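Long-range contacts in arginase (Trypanosoma brucei brucei, PDB 4RHJ), which is of unknown function but adopts the arginase-deacetylase fold, as an arginase-like protein that evolved without a binuclear manganese cluster: residues P56-L61 against Y289-D294; V46-Y51 against V138-D143; D71-A76 against L308-K313. One frame throughout, in Å; residues are numbered along the deposited sequence.

Interaction 2 is the core contact of the three. It joins two neighbouring parallel strands through backbone hydrogen bonds and apolar side chains. Interaction 1 is partly buried and joins the loops that follow strands 46-50 and 281-287, mainly by van der Waals contact with rings. Interaction 3 is also buried, yet its chemistry is that of lysines: helix 303-316 reaches a loop that borders another subunit. The contacts meet one another. Leu61 packs on Val140 between interactions 1 and 2. Leu308 of the helix touches both Leu61 and Tyr289 of interaction 1, and Ile312 of the same helix touches Val140 of interaction 2.

Interaction 1 of 3, residues P56-L61 against Y289-D294; sequences PRRAPL and YNPDLD
Leu61 and Tyr289 meet where two loops come together at the C-terminal ends of strands 46-50 and 281-287, the end of the parallel sheet where the arginase-deacetylase fold carries its active site. The Tyr289 side chain is about 8 Å from that of Asp244, which binds manganese in another structure of this protein; none is bound to this chain. Leu61 immediately precedes helix 62-66. Its CD1 lies over one face of the Tyr289 ring, 4.2 Å from the centroid, in a CH-pi contact. The other branch reaches the rim, with Leu61 CD2 3.6 Å from Tyr289 CD2. Pro60 comes to the ring edge instead, its CG 4.0 Å from Tyr289 OH. Helix 303-316 adds Thr304 and Leu308 to the surroundings of the ring.

Farther along, the extended Arg58 chain brings its guanidinium edge to Pro291; Arg58 NH1 is 3.7 Å from Pro291 CB. The Arg58 guanidinium has Pro60 CB over one face. At the outer end Pro56 crosses Asn290 at about a right angle. Pro56 CD sits over the amide face, 3.3 Å from Asn290 ND2. Asp292 OD2 also nears the Pro56 ring, while Asp292 OD1 forms a salt bridge with Lys298 of the second subunit. The Asn290 amide closes an Asx turn: Asp292 N donates to Asn290 OD1 at 3.0 Å, from above the carbonyl plane.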
# COMPACT_ATOMS: atom_id res chain seq x y z
N PRO A 56 -9.04 18.85 -14.19
CA PRO A 56 -9.46 18.73 -15.60
C PRO A 56 -10.97 18.78 -15.84
O PRO A 56 -11.76 18.59 -14.92
CB PRO A 56 -8.90 17.36 -15.98
CG PRO A 56 -7.63 17.30 -15.25
CD PRO A 56 -7.91 17.95 -13.91
N ARG A 57 -11.36 19.04 -17.08
CA ARG A 57 -12.78 19.20 -17.42
C ARG A 57 -13.60 17.92 -17.23
O ARG A 57 -14.78 17.97 -16.88
CB ARG A 57 -12.92 19.69 -18.85
CG ARG A 57 -14.12 20.60 -19.04
CD ARG A 57 -14.42 20.90 -20.50
NE ARG A 57 -15.29 22.07 -20.65
CZ ARG A 57 -16.58 22.08 -20.33
NH1 ARG A 57 -17.17 21.00 -19.85
NH2 ARG A 57 -17.28 23.19 -20.50
N ARG A 58 -12.98 16.77 -17.47
CA ARG A 58 -13.67 15.52 -17.25
C ARG A 58 -13.57 15.13 -15.78
O ARG A 58 -12.48 14.99 -15.23
CB ARG A 58 -13.10 14.40 -18.13
CG ARG A 58 -13.68 13.02 -17.82
CD ARG A 58 -12.97 11.94 -18.61
NE ARG A 58 -13.28 10.60 -18.11
CZ ARG A 58 -12.60 9.97 -17.17
NH1 ARG A 58 -11.55 10.55 -16.60
NH2 ARG A 58 -12.96 8.75 -16.78
N ALA A 59 -14.74 14.99 -15.16
CA ALA A 59 -14.84 14.51 -13.79
C ALA A 59 -15.63 13.22 -13.73
O ALA A 59 -16.86 13.23 -13.75
CB ALA A 59 -15.48 15.55 -12.91
N PRO A 60 -14.93 12.08 -13.69
CA PRO A 60 -15.65 10.82 -13.54
C PRO A 60 -16.07 10.62 -12.10
O PRO A 60 -17.16 11.05 -11.75
CB PRO A 60 -14.62 9.77 -13.98
CG PRO A 60 -13.28 10.44 -13.79
CD PRO A 60 -13.47 11.92 -13.83
N LEU A 61 -15.20 10.02 -11.29
CA LEU A 61 -15.35 9.81 -9.84
C LEU A 61 -16.75 9.86 -9.23
O LEU A 61 -17.16 8.91 -8.56
CB LEU A 61 -14.44 10.79 -9.08
CG LEU A 61 -14.15 10.43 -7.63
CD1 LEU A 61 -13.23 9.22 -7.56
CD2 LEU A 61 -13.54 11.61 -6.89
N TYR A 289 -8.33 14.83 -6.32
CA TYR A 289 -8.22 13.75 -7.26
C TYR A 289 -8.24 14.27 -8.70
O TYR A 289 -9.10 15.03 -9.10
CB TYR A 289 -9.35 12.73 -7.03
CG TYR A 289 -9.60 11.81 -8.20
CD1 TYR A 289 -8.71 10.79 -8.51
CD2 TYR A 289 -10.71 11.99 -9.02
CE1 TYR A 289 -8.94 9.96 -9.60
CE2 TYR A 289 -10.95 11.15 -10.12
CZ TYR A 289 -10.06 10.13 -10.40
OH TYR A 289 -10.28 9.29 -11.47
N ASN A 290 -7.26 13.82 -9.46
CA ASN A 290 -7.10 14.24 -10.84
C ASN A 290 -6.76 13.02 -11.67
O ASN A 290 -5.68 12.45 -11.53
CB ASN A 290 -6.04 15.33 -10.95
CG ASN A 290 -5.80 15.79 -12.39
OD1 ASN A 290 -6.24 15.15 -13.34
ND2 ASN A 290 -5.07 16.88 -12.54
N PRO A 291 -7.68 12.62 -12.55
CA PRO A 291 -7.62 11.39 -13.35
C PRO A 291 -6.29 11.24 -14.07
O PRO A 291 -5.81 10.12 -14.23
CB PRO A 291 -8.77 11.56 -14.35
CG PRO A 291 -9.10 13.02 -14.31
CD PRO A 291 -8.85 13.43 -12.92
N ASP A 292 -5.69 12.37 -14.42
CA ASP A 292 -4.47 12.37 -15.22
C ASP A 292 -3.24 11.91 -14.44
O ASP A 292 -2.24 11.52 -15.03
CB ASP A 292 -4.24 13.77 -15.82
CG ASP A 292 -5.19 14.07 -16.99
OD1 ASP A 292 -5.82 13.12 -17.49
OD2 ASP A 292 -5.29 15.24 -17.42
N LEU A 293 -3.34 11.94 -13.12
CA LEU A 293 -2.20 11.69 -12.22
C LEU A 293 -2.28 10.32 -11.57
O LEU A 293 -1.43 9.96 -10.76
CB LEU A 293 -2.14 12.78 -11.14
CG LEU A 293 -2.26 14.26 -11.54
CD1 LEU A 293 -2.23 15.11 -10.32
CD2 LEU A 293 -1.16 14.71 -12.52
N ASP A 294 -3.30 9.54 -11.93
CA ASP A 294 -3.58 8.27 -11.29
C ASP A 294 -2.75 7.11 -11.84
O ASP A 294 -2.24 7.16 -12.96
CB ASP A 294 -5.07 7.94 -11.42
CG ASP A 294 -5.61 7.19 -10.21
OD1 ASP A 294 -4.83 6.73 -9.36
OD2 ASP A 294 -6.85 7.04 -10.11

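Interaction 2 of 3, residues V46-Y51 against V138-D143; sequences VALFGY and VSVGGD
Leu48 and Val138 lie side by side and point the same way, with Leu48 CD2 3.8 Å from Val138 CB. They form a pair on adjacent parallel strands in the central sheet of the arginase fold. Val140 lies on the same face. At the start of the strand Val46 comes in across Val138. Its CG1, anti to the backbone N, packs tightly at 3.4 Å from Val138 CG2.

Phe49 and Ser139 share the other face. Phe49 CG stands between its own N and carbonyl carbon (chi1 61°), which turns the ring back over the neighbouring strand. Ser139 CA lies over a ring face, and Phe49 CZ is 3.6 Å from Ser139 CB. Ser139 OG lies 3.3 Å from Tyr51 CB and makes a weak hydrogen bond with Asp285 OD1 of the next strand, 281-287. The Tyr51 ring meets Gly141 O at its edge, and its hydroxyl is hydrogen-bonded to Ser145.

The backbones join in parallel register. Val138 N donates to Ala47 O at 3.0 Å, and Phe49 N bonds weakly to Val138 O. Val140 N donates to Phe49 O, then Tyr51 N to Val140 O at 2.9 Å.

Strand 95-103 pairs with the far edge of strand 46-50. Helix 303-316 covers the Leu48 and Val140 face through Ile316 and Ile312, and helix 116-131 packs against Phe49 through Leu130.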
# COMPACT_ATOMS: atom_id res chain seq x y z
N VAL A 46 -28.97 13.05 2.75
CA VAL A 46 -27.76 13.53 2.12
C VAL A 46 -28.04 13.96 0.68
O VAL A 46 -28.86 13.36 -0.01
CB VAL A 46 -26.65 12.43 2.19
CG1 VAL A 46 -25.38 12.91 1.54
CG2 VAL A 46 -26.42 12.00 3.65
N ALA A 47 -27.39 15.03 0.24
CA ALA A 47 -27.48 15.46 -1.16
C ALA A 47 -26.10 15.58 -1.81
O ALA A 47 -25.21 16.28 -1.32
CB ALA A 47 -28.20 16.77 -1.26
N LEU A 48 -25.97 14.92 -2.95
CA LEU A 48 -24.69 14.69 -3.61
C LEU A 48 -24.55 15.52 -4.86
O LEU A 48 -25.45 15.59 -5.68
CB LEU A 48 -24.56 13.20 -3.98
CG LEU A 48 -23.76 12.17 -3.19
CD1 LEU A 48 -22.35 12.03 -3.75
CD2 LEU A 48 -23.70 12.49 -1.71
N PHE A 49 -23.39 16.15 -5.05
CA PHE A 49 -23.10 16.67 -6.37
C PHE A 49 -21.62 16.58 -6.68
O PHE A 49 -20.81 16.30 -5.81
CB PHE A 49 -23.62 18.10 -6.52
CG PHE A 49 -23.02 19.08 -5.56
CD1 PHE A 49 -23.64 19.35 -4.36
CD2 PHE A 49 -21.88 19.77 -5.89
CE1 PHE A 49 -23.11 20.26 -3.49
CE2 PHE A 49 -21.34 20.68 -5.04
CZ PHE A 49 -21.96 20.93 -3.83
N GLY A 50 -21.30 16.77 -7.96
CA GLY A 50 -19.93 16.70 -8.44
C GLY A 50 -19.37 18.08 -8.68
O GLY A 50 -19.96 18.88 -9.38
N TYR A 51 -18.23 18.34 -8.08
CA TYR A 51 -17.59 19.63 -8.11
C TYR A 51 -16.21 19.52 -8.80
O TYR A 51 -15.42 18.64 -8.48
CB TYR A 51 -17.46 20.16 -6.68
CG TYR A 51 -16.83 21.54 -6.56
CD1 TYR A 51 -17.52 22.68 -6.94
CD2 TYR A 51 -15.55 21.68 -6.06
CE1 TYR A 51 -16.95 23.92 -6.83
CE2 TYR A 51 -14.98 22.92 -5.93
CZ TYR A 51 -15.67 24.03 -6.32
OH TYR A 51 -15.09 25.27 -6.19
N VAL A 138 -22.77 17.04 0.20
CA VAL A 138 -21.46 16.39 -0.00
C VAL A 138 -20.89 16.66 -1.40
O VAL A 138 -21.39 16.16 -2.39
CB VAL A 138 -21.54 14.90 0.19
CG1 VAL A 138 -20.15 14.33 0.37
CG2 VAL A 138 -22.41 14.55 1.39
N SER A 139 -19.83 17.46 -1.45
CA SER A 139 -19.26 17.91 -2.69
C SER A 139 -18.02 17.11 -3.04
O SER A 139 -17.04 17.10 -2.29
CB SER A 139 -18.92 19.38 -2.61
OG SER A 139 -17.85 19.68 -3.47
N VAL A 140 -18.06 16.46 -4.20
CA VAL A 140 -17.06 15.48 -4.58
C VAL A 140 -16.32 15.90 -5.83
O VAL A 140 -16.93 16.10 -6.88
CB VAL A 140 -17.69 14.10 -4.78
CG1 VAL A 140 -16.69 13.16 -5.42
CG2 VAL A 140 -18.17 13.56 -3.45
N GLY A 141 -15.01 16.04 -5.67
CA GLY A 141 -14.09 16.42 -6.73
C GLY A 141 -13.42 17.75 -6.45
O GLY A 141 -13.59 18.35 -5.40
N GLY A 142 -12.65 18.22 -7.43
CA GLY A 142 -12.10 19.55 -7.35
C GLY A 142 -10.81 19.64 -6.56
O GLY A 142 -10.11 18.63 -6.41
N ASP A 143 -10.51 20.83 -6.05
CA ASP A 143 -9.24 21.05 -5.38
C ASP A 143 -9.39 21.37 -3.88
O ASP A 143 -8.40 21.57 -3.19
CB ASP A 143 -8.46 22.17 -6.09
CG ASP A 143 -9.30 23.42 -6.35
OD1 ASP A 143 -10.43 23.52 -5.82
OD2 ASP A 143 -8.82 24.31 -7.08

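Interaction 3 of 3, residues D71-A76 against L308-K313; sequences DCDHYA and LSKIIK
Lys313 lays the aliphatic part of its chain against Cys72. The sulfur meets two successive methylenes: Cys72 SG is 3.4 Å from Lys313 CG and 3.6 Å from Lys313 CD. This joins helix 303-316, a C-terminal helix packed on the parallel sheet of the arginase-deacetylase fold, to the loop between helix 62-66 and strand 77-81. That strand is an outermost one of the sheet within this chain.

The Lys313 chain leaves the helix with CG anti to the backbone N, is skewed about the CB-CG bond and then turns sharply about CG-CD (chi3 61°). This path carries the amine past Cys72 to the backbone of Asp71. Lys313 NZ donates to Asp71 O from well above the carbonyl plane. The modelled separation is unusually short, so the exact length is doubtful. NZ also bonds to Pro69 O, so the amine probably bridges two carbonyls of this loop. The Asp71 side chain starts off away from the helix, and its OD2 accepts from Gln200 of the third subunit.

Lys310, one turn earlier, brings the end of its chain up to Asp73. The chain bends near the root (chi2 64°) and then runs extended. Asp73 OD1 is 4.8 Å from Lys310 NZ, too far for a salt bridge, though the opposite charges probably attract. Asp73 has a firmer partner in Arg267, and Lys310 NZ forms a long, weak ion pair with Glu314. Arg199 of the third subunit packs on both Asp73 and Lys310, which places the contact at a subunit boundary. Lys310 NZ is also near Asp73 N, but both are donors and no bond forms. The amine instead ends against the Asp73 methylene, with Lys310 NZ 3.6 Å from Asp73 CB.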
# COMPACT_ATOMS: atom_id res chain seq x y z
N ASP A 71 -22.89 -1.49 -0.78
CA ASP A 71 -22.62 -2.16 0.49
C ASP A 71 -21.48 -1.52 1.24
O ASP A 71 -20.33 -1.61 0.82
CB ASP A 71 -22.30 -3.62 0.26
CG ASP A 71 -23.30 -4.30 -0.65
OD1 ASP A 71 -24.44 -4.55 -0.21
OD2 ASP A 71 -22.94 -4.58 -1.82
N CYS A 72 -21.81 -0.90 2.38
CA CYS A 72 -20.85 -0.17 3.20
C CYS A 72 -19.95 -1.08 4.02
O CYS A 72 -20.15 -2.30 4.08
CB CYS A 72 -21.59 0.79 4.14
SG CYS A 72 -22.46 2.14 3.34
N ASP A 73 -18.94 -0.48 4.66
CA ASP A 73 -18.03 -1.21 5.53
C ASP A 73 -18.81 -1.64 6.76
O ASP A 73 -18.71 -2.78 7.22
CB ASP A 73 -16.82 -0.34 5.89
CG ASP A 73 -15.82 -1.08 6.71
OD1 ASP A 73 -15.92 -2.32 6.73
OD2 ASP A 73 -14.94 -0.45 7.33
N HIS A 74 -19.62 -0.71 7.26
CA HIS A 74 -20.47 -0.90 8.42
C HIS A 74 -21.86 -1.28 7.98
O HIS A 74 -22.22 -1.09 6.82
CB HIS A 74 -20.50 0.36 9.27
CG HIS A 74 -19.27 1.18 9.13
ND1 HIS A 74 -19.27 2.46 8.61
CD2 HIS A 74 -17.97 0.89 9.38
CE1 HIS A 74 -18.04 2.92 8.57
NE2 HIS A 74 -17.23 1.98 9.04
N TYR A 75 -22.66 -1.79 8.91
CA TYR A 75 -23.90 -2.45 8.54
C TYR A 75 -25.03 -1.45 8.29
O TYR A 75 -26.04 -1.45 8.98
CB TYR A 75 -24.26 -3.49 9.60
CG TYR A 75 -23.30 -4.68 9.63
CD1 TYR A 75 -22.40 -4.90 8.58
CD2 TYR A 75 -23.28 -5.56 10.69
CE1 TYR A 75 -21.52 -5.96 8.59
CE2 TYR A 75 -22.40 -6.64 10.71
CZ TYR A 75 -21.52 -6.83 9.66
OH TYR A 75 -20.65 -7.89 9.68
N ALA A 76 -24.81 -0.61 7.29
CA ALA A 76 -25.85 0.22 6.68
C ALA A 76 -25.66 0.20 5.16
O ALA A 76 -24.56 -0.09 4.69
CB ALA A 76 -25.80 1.62 7.21
N LEU A 308 -11.08 6.43 -3.33
CA LEU A 308 -11.92 7.54 -2.95
C LEU A 308 -13.37 7.20 -3.01
O LEU A 308 -14.16 7.74 -2.24
CB LEU A 308 -11.61 8.75 -3.81
CG LEU A 308 -10.35 9.45 -3.35
CD1 LEU A 308 -10.19 10.73 -4.14
CD2 LEU A 308 -10.42 9.75 -1.87
N SER A 309 -13.74 6.29 -3.91
CA SER A 309 -15.13 5.84 -4.02
C SER A 309 -15.62 5.19 -2.72
O SER A 309 -16.78 5.32 -2.34
CB SER A 309 -15.31 4.87 -5.20
OG SER A 309 -14.65 3.63 -4.98
N LYS A 310 -14.72 4.48 -2.05
CA LYS A 310 -14.96 3.98 -0.70
C LYS A 310 -15.07 5.12 0.31
O LYS A 310 -15.96 5.12 1.14
CB LYS A 310 -13.84 3.03 -0.28
CG LYS A 310 -14.05 2.33 1.06
CD LYS A 310 -15.25 1.40 1.06
CE LYS A 310 -15.30 0.57 2.34
NZ LYS A 310 -16.40 -0.44 2.32
N ILE A 311 -14.16 6.09 0.22
CA ILE A 311 -14.09 7.16 1.22
C ILE A 311 -15.38 7.94 1.27
O ILE A 311 -15.85 8.27 2.35
CB ILE A 311 -12.90 8.15 0.94
CG1 ILE A 311 -11.55 7.48 1.26
CG2 ILE A 311 -13.07 9.45 1.71
CD1 ILE A 311 -11.46 6.87 2.67
N ILE A 312 -15.97 8.21 0.11
CA ILE A 312 -17.24 8.97 0.02
C ILE A 312 -18.40 8.20 0.65
O ILE A 312 -19.22 8.78 1.38
CB ILE A 312 -17.61 9.32 -1.45
CG1 ILE A 312 -16.47 10.06 -2.17
CG2 ILE A 312 -18.90 10.13 -1.51
CD1 ILE A 312 -16.49 9.91 -3.69
N LYS A 313 -18.49 6.91 0.33
CA LYS A 313 -19.48 6.01 0.92
C LYS A 313 -19.52 6.15 2.44
O LYS A 313 -20.53 6.53 3.01
CB LYS A 313 -19.17 4.55 0.55
CG LYS A 313 -20.09 3.53 1.26
CD LYS A 313 -20.38 2.30 0.41
CE LYS A 313 -19.15 1.54 0.06
NZ LYS A 313 -19.48 0.26 -0.61